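Local coordinates for protein unconventional myosin IB (Entamoeba histolytica, PDB 5XGG) that probably recruits partner proteins to a class I myosin motor through its C-terminal SH3 domain, a module that typically recognises proline-rich peptides, at residues A[7-12]-A[21-26]; A[37-42]-A[50-55]. All coordinates share one frame; numbering follows the deposited sequence.

Interaction 1. Residues A[7-12]-A[21-26]; sequences VKALYP and LSFKVG
Phe-23 reaches across to Ala-9 and Tyr-11, and shows how one buried ring can tie a loop to the end of a strand. Its CB is held so that CG is flanked by both the amide N and the carbonyl carbon (chi1 53°), which swings the ring toward the other segment. From there CD1 lies 3.4 Å from Ala-9 CB, and CE1, one carbon further out, is 3.3 Å from Tyr-11 O, which sits at the ring edge near its plane. The far side of the ring, at CE2, packs on Ile-50. Ala-9 CB also comes within 3.3 Å of Lys-24 O, so that one methyl meets both the ring carbon CD1 and a carbonyl oxygen. The two methyls of Val-25 meet different neighbours: CG1 rests 3.5 Å from Leu-10 O, while CG2 presses tightly on Pro-12 CD at 3.5 Å, the two side chains running alongside each other in the same direction. The hydrogen bond joining the segments runs from Gly-26 N to Ala-9 O at 2.9 Å, nearly straight at the hydrogen (163°). Gly-26 has a positive phi of 94°, where a CB would jam against the preceding carbonyl. Lys-24 NZ turns elsewhere, to a salt bridge with Asp-27. The chemistry implies a mixed contact: one backbone hydrogen bond joins the segments at the base of the RT loop, and the rest sets carbon against carbon or carbonyl oxygen.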
loop_
_atom_site.group_PDB
_atom_site.type_symbol
_atom_site.label_atom_id
_atom_site.label_comp_id
_atom_site.label_asym_id
_atom_site.label_seq_id
_atom_site.Cartn_x
_atom_site.Cartn_y
_atom_site.Cartn_z
ATOM N N VAL A 7 -1.622 -4.495 -1.550
ATOM C CA VAL A 7 -2.457 -4.365 -0.372
ATOM C C VAL A 7 -3.708 -3.641 -0.799
ATOM O O VAL A 7 -3.759 -2.900 -1.793
ATOM C CB VAL A 7 -1.789 -3.579 0.807
ATOM C CG1 VAL A 7 -0.475 -4.234 1.265
ATOM C CG2 VAL A 7 -1.559 -2.104 0.470
ATOM N N LYS A 8 -4.777 -3.892 -0.059
ATOM C CA LYS A 8 -6.051 -3.155 -0.250
ATOM C C LYS A 8 -6.327 -2.285 0.974
ATOM O O LYS A 8 -6.219 -2.761 2.133
ATOM C CB LYS A 8 -7.180 -4.156 -0.388
ATOM C CG LYS A 8 -8.508 -3.533 -0.709
ATOM C CD LYS A 8 -9.445 -4.691 -1.054
ATOM C CE LYS A 8 -10.871 -4.283 -1.110
ATOM N NZ LYS A 8 -11.631 -5.378 -1.808
ATOM N N ALA A 9 -6.592 -1.007 0.744
ATOM C CA ALA A 9 -6.864 -0.077 1.850
ATOM C C ALA A 9 -8.201 -0.469 2.526
ATOM O O ALA A 9 -9.195 -0.694 1.872
ATOM C CB ALA A 9 -6.965 1.342 1.312
ATOM N N LEU A 10 -8.165 -0.500 3.850
ATOM C CA LEU A 10 -9.280 -0.816 4.694
ATOM C C LEU A 10 -9.994 0.517 5.099
ATOM O O LEU A 10 -11.236 0.538 5.370
ATOM C CB LEU A 10 -8.793 -1.506 5.915
ATOM C CG LEU A 10 -8.116 -2.821 5.757
ATOM C CD1 LEU A 10 -7.591 -3.309 7.083
ATOM C CD2 LEU A 10 -9.063 -3.807 5.021
ATOM N N TYR A 11 -9.192 1.562 5.328
ATOM C CA TYR A 11 -9.731 2.897 5.689
ATOM C C TYR A 11 -8.978 3.939 4.810
ATOM O O TYR A 11 -7.835 3.638 4.319
ATOM C CB TYR A 11 -9.414 3.169 7.142
ATOM C CG TYR A 11 -9.487 1.963 7.994
ATOM C CD1 TYR A 11 -10.765 1.390 8.344
ATOM C CD2 TYR A 11 -8.302 1.322 8.493
ATOM C CE1 TYR A 11 -10.808 0.190 9.087
ATOM C CE2 TYR A 11 -8.370 0.179 9.221
ATOM C CZ TYR A 11 -9.619 -0.394 9.507
ATOM O OH TYR A 11 -9.625 -1.595 10.232
ATOM N N PRO A 12 -9.559 5.138 4.593
ATOM C CA PRO A 12 -8.842 6.122 3.872
ATOM C C PRO A 12 -7.729 6.703 4.742
ATOM O O PRO A 12 -7.789 6.628 5.920
ATOM C CB PRO A 12 -9.937 7.206 3.574
ATOM C CG PRO A 12 -10.794 7.178 4.735
ATOM C CD PRO A 12 -10.839 5.706 5.128
ATOM N N LEU A 21 1.770 8.960 1.237
ATOM C CA LEU A 21 0.792 8.714 0.176
ATOM C C LEU A 21 -0.600 8.692 0.762
ATOM O O LEU A 21 -0.935 7.878 1.634
ATOM C CB LEU A 21 1.158 7.405 -0.534
ATOM C CG LEU A 21 0.213 6.881 -1.631
ATOM C CD1 LEU A 21 0.254 7.786 -2.828
ATOM C CD2 LEU A 21 0.653 5.383 -1.970
ATOM N N SER A 22 -1.493 9.510 0.222
ATOM C CA SER A 22 -2.920 9.408 0.513
ATOM C C SER A 22 -3.644 8.347 -0.295
ATOM O O SER A 22 -3.157 7.940 -1.383
ATOM C CB SER A 22 -3.628 10.750 0.236
ATOM O OG SER A 22 -3.009 11.846 0.897
ATOM N N PHE A 23 -4.785 7.885 0.237
ATOM C CA PHE A 23 -5.525 6.830 -0.442
ATOM C C PHE A 23 -6.915 6.751 0.177
ATOM O O PHE A 23 -7.195 7.317 1.242
ATOM C CB PHE A 23 -4.772 5.450 -0.407
ATOM C CG PHE A 23 -4.372 5.020 0.931
ATOM C CD1 PHE A 23 -5.245 4.239 1.750
ATOM C CD2 PHE A 23 -3.075 5.306 1.409
ATOM C CE1 PHE A 23 -4.845 3.868 3.052
ATOM C CE2 PHE A 23 -2.696 4.916 2.716
ATOM C CZ PHE A 23 -3.571 4.173 3.504
ATOM N N LYS A 24 -7.792 6.068 -0.553
ATOM C CA LYS A 24 -9.151 5.861 -0.167
ATOM C C LYS A 24 -9.388 4.372 0.019
ATOM O O LYS A 24 -8.648 3.542 -0.500
ATOM C CB LYS A 24 -10.054 6.533 -1.211
ATOM C CG LYS A 24 -10.419 5.749 -2.417
ATOM C CD LYS A 24 -10.967 6.685 -3.524
ATOM C CE LYS A 24 -11.324 5.912 -4.827
ATOM N NZ LYS A 24 -10.098 5.538 -5.614
ATOM N N VAL A 25 -10.485 4.032 0.660
ATOM C CA VAL A 25 -10.864 2.678 0.942
ATOM C C VAL A 25 -11.015 1.924 -0.338
ATOM O O VAL A 25 -11.564 2.441 -1.292
ATOM C CB VAL A 25 -12.203 2.543 1.691
ATOM C CG1 VAL A 25 -12.342 1.126 2.136
ATOM C CG2 VAL A 25 -12.233 3.381 2.923
ATOM N N GLY A 26 -10.413 0.743 -0.374
ATOM C CA GLY A 26 -10.454 -0.090 -1.533
ATOM C C GLY A 26 -9.328 0.019 -2.515
ATOM O O GLY A 26 -9.222 -0.859 -3.494
#

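Interaction 2. Residues A[37-42]-A[50-55]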
loop_
_atom_site.group_PDB
_atom_site.type_symbol
_atom_site.label_atom_id
_atom_site.label_comp_id
_atom_site.label_asym_id
_atom_site.label_seq_id
_atom_site.Cartn_x
_atom_site.Cartn_y
_atom_site.Cartn_z
ATOM N N GLY A 37 6.359 -0.122 10.752
ATOM C CA GLY A 37 4.942 0.202 10.634
ATOM C C GLY A 37 4.538 0.981 9.380
ATOM O O GLY A 37 3.341 1.130 9.119
ATOM N N TRP A 38 5.515 1.421 8.582
ATOM C CA TRP A 38 5.255 2.190 7.354
ATOM C C TRP A 38 5.796 1.493 6.157
ATOM O O TRP A 38 6.955 1.023 6.187
ATOM C CB TRP A 38 5.934 3.534 7.422
ATOM C CG TRP A 38 5.291 4.402 8.522
ATOM C CD1 TRP A 38 5.599 4.418 9.845
ATOM C CD2 TRP A 38 4.262 5.323 8.336
ATOM N NE1 TRP A 38 4.797 5.318 10.522
ATOM C CE2 TRP A 38 4.008 5.936 9.591
ATOM C CE3 TRP A 38 3.555 5.755 7.238
ATOM C CZ2 TRP A 38 3.052 6.914 9.745
ATOM C CZ3 TRP A 38 2.641 6.793 7.396
ATOM C CH2 TRP A 38 2.378 7.320 8.637
ATOM N N TRP A 39 4.978 1.403 5.112
ATOM C CA TRP A 39 5.376 0.699 3.887
ATOM C C TRP A 39 5.421 1.684 2.787
ATOM O O TRP A 39 4.664 2.616 2.748
ATOM C CB TRP A 39 4.416 -0.377 3.533
ATOM C CG TRP A 39 4.523 -1.614 4.489
ATOM C CD1 TRP A 39 5.326 -1.721 5.619
ATOM C CD2 TRP A 39 3.685 -2.719 4.505
ATOM N NE1 TRP A 39 5.114 -2.927 6.252
ATOM C CE2 TRP A 39 4.120 -3.572 5.569
ATOM C CE3 TRP A 39 2.711 -3.179 3.647
ATOM C CZ2 TRP A 39 3.518 -4.758 5.828
ATOM C CZ3 TRP A 39 2.112 -4.373 3.908
ATOM C CH2 TRP A 39 2.549 -5.192 4.940
ATOM N N LYS A 40 6.363 1.533 1.858
ATOM C CA LYS A 40 6.393 2.478 0.752
ATOM C C LYS A 40 5.486 1.990 -0.363
ATOM O O LYS A 40 5.696 0.915 -0.882
ATOM C CB LYS A 40 7.835 2.597 0.242
ATOM C CG LYS A 40 7.940 3.566 -0.860
ATOM C CD LYS A 40 9.361 3.863 -1.165
ATOM C CE LYS A 40 9.794 5.118 -0.436
ATOM N NZ LYS A 40 10.935 5.513 -1.244
ATOM N N GLY A 41 4.374 2.706 -0.605
ATOM C CA GLY A 41 3.370 2.312 -1.584
ATOM C C GLY A 41 3.471 3.069 -2.867
ATOM O O GLY A 41 4.059 4.171 -2.900
ATOM N N GLU A 42 2.899 2.475 -3.905
ATOM C CA GLU A 42 2.774 3.037 -5.203
ATOM C C GLU A 42 1.362 2.875 -5.667
ATOM O O GLU A 42 0.869 1.764 -5.664
ATOM C CB GLU A 42 3.737 2.260 -6.070
ATOM C CG GLU A 42 3.874 2.798 -7.444
ATOM C CD GLU A 42 2.728 2.599 -8.334
ATOM O OE1 GLU A 42 2.103 1.534 -8.350
ATOM O OE2 GLU A 42 2.458 3.582 -9.080
ATOM N N ILE A 50 2.938 4.772 3.545
ATOM C CA ILE A 50 1.612 4.489 4.072
ATOM C C ILE A 50 1.733 3.706 5.368
ATOM O O ILE A 50 2.627 2.910 5.582
ATOM C CB ILE A 50 0.780 3.700 3.067
ATOM C CG1 ILE A 50 1.265 2.213 2.844
ATOM C CG2 ILE A 50 0.681 4.378 1.732
ATOM C CD1 ILE A 50 0.336 1.396 1.940
ATOM N N PRO A 51 0.801 3.942 6.296
ATOM C CA PRO A 51 0.717 3.132 7.516
ATOM C C PRO A 51 0.164 1.747 7.246
ATOM O O PRO A 51 -0.939 1.626 6.671
ATOM C CB PRO A 51 -0.280 3.947 8.369
ATOM C CG PRO A 51 -1.074 4.690 7.382
ATOM C CD PRO A 51 -0.236 4.941 6.196
ATOM N N ASN A 52 0.955 0.697 7.570
ATOM C CA ASN A 52 0.546 -0.633 7.214
ATOM C C ASN A 52 -0.701 -1.118 7.932
ATOM O O ASN A 52 -1.325 -1.988 7.459
ATOM C CB ASN A 52 1.723 -1.632 7.329
ATOM C CG ASN A 52 2.117 -1.962 8.785
ATOM O OD1 ASN A 52 1.319 -1.933 9.683
ATOM N ND2 ASN A 52 3.368 -2.346 8.981
ATOM N N ASN A 53 -1.063 -0.511 9.093
ATOM C CA ASN A 53 -2.290 -0.893 9.764
ATOM C C ASN A 53 -3.549 -0.262 9.185
ATOM O O ASN A 53 -4.637 -0.513 9.736
ATOM C CB ASN A 53 -2.136 -0.640 11.254
ATOM C CG ASN A 53 -1.897 0.837 11.633
ATOM O OD1 ASN A 53 -1.859 1.706 10.801
ATOM N ND2 ASN A 53 -1.660 1.085 12.937
ATOM N N TYR A 54 -3.436 0.419 8.007
ATOM C CA TYR A 54 -4.585 0.886 7.223
ATOM C C TYR A 54 -4.953 -0.018 6.119
ATOM O O TYR A 54 -5.943 0.176 5.452
ATOM C CB TYR A 54 -4.441 2.329 6.714
ATOM C CG TYR A 54 -4.681 3.384 7.711
ATOM C CD1 TYR A 54 -3.908 3.487 8.877
ATOM C CD2 TYR A 54 -5.604 4.414 7.466
ATOM C CE1 TYR A 54 -4.135 4.543 9.767
ATOM C CE2 TYR A 54 -5.885 5.406 8.406
ATOM C CZ TYR A 54 -5.098 5.502 9.509
ATOM O OH TYR A 54 -5.322 6.551 10.372
ATOM N N VAL A 55 -4.130 -1.027 5.881
ATOM C CA VAL A 55 -4.309 -1.890 4.733
ATOM C C VAL A 55 -4.174 -3.368 5.072
ATOM O O VAL A 55 -3.800 -3.714 6.178
ATOM C CB VAL A 55 -3.232 -1.518 3.689
ATOM C CG1 VAL A 55 -3.203 -0.009 3.365
ATOM C CG2 VAL A 55 -1.842 -2.008 4.085
HETATM O O HOH W 1 1.186 0.892 10.890
#
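Gly-37 O is gripped by two donors: Asn-52 N, 2.9 Å away in an almost straight bond (174°), and a water that donates to Gly-37 O at 2.8 Å. The same water accepts from Asn-53 N, bridging the residue just before strand 38-43 to the 3-10 turn that follows the other strand. Next along, Trp-39 and Ile-50 form an antiparallel hydrogen-bonded pair, with Trp-39 N to Ile-50 O at 2.8 Å and a return bond from Ile-50 N to Trp-39 O. Asn-52 then lays its CB over the centre of the Trp-39 indole, a CH-pi contact 3.6 Å from the centroid of the five-membered ring. With CG lodged between its own amide N and carbonyl carbon (chi1 73°), the amide continues across the indole, its plane 69° from the ring, and ND2 comes to 3.3 Å from Trp-39 NE1; both are donors, so no hydrogen bond joins them. Trp-38, on the other face of the sheet, crosses Pro-51: its CZ3 meets Pro-51 CD at 3.6 Å, and Pro-51 CA lies over one face near the rim. Trp-38, Pro-51 and Tyr-54 are of the kind that line the peptide-binding surface of SH3 domains. The two segments belong to the hairpin of strands 38-43 and 46-51; Ile-50 is buried against Ile-29 of strand 28-35, Trp-39 touches Ile-31 there and makes a cation-pi contact with Lys-34, and Trp-38 touches Tyr-13 and Glu-20 of the RT loop.

Overall arrangement
From the N terminus, strand 6-9 runs into the RT loop, and interaction 1 closes that loop where the chain returns to enter strand 28-35. After that strand, interaction 2 shuts the hairpin 38-43/46-51 and carries on into the 3-10 turn leading to strand 55-57. The two closures follow in series, neither nested nor crossed, yet they meet in space with centres about 9 Å apart. Leu-10 N and Tyr-54 O probably form a hydrogen bond, and Pro-12 O touches Tyr-54 CE2. The RT loop, the hairpin and the 3-10 turn are thus brought together in the small beta barrel of the SH3 domain.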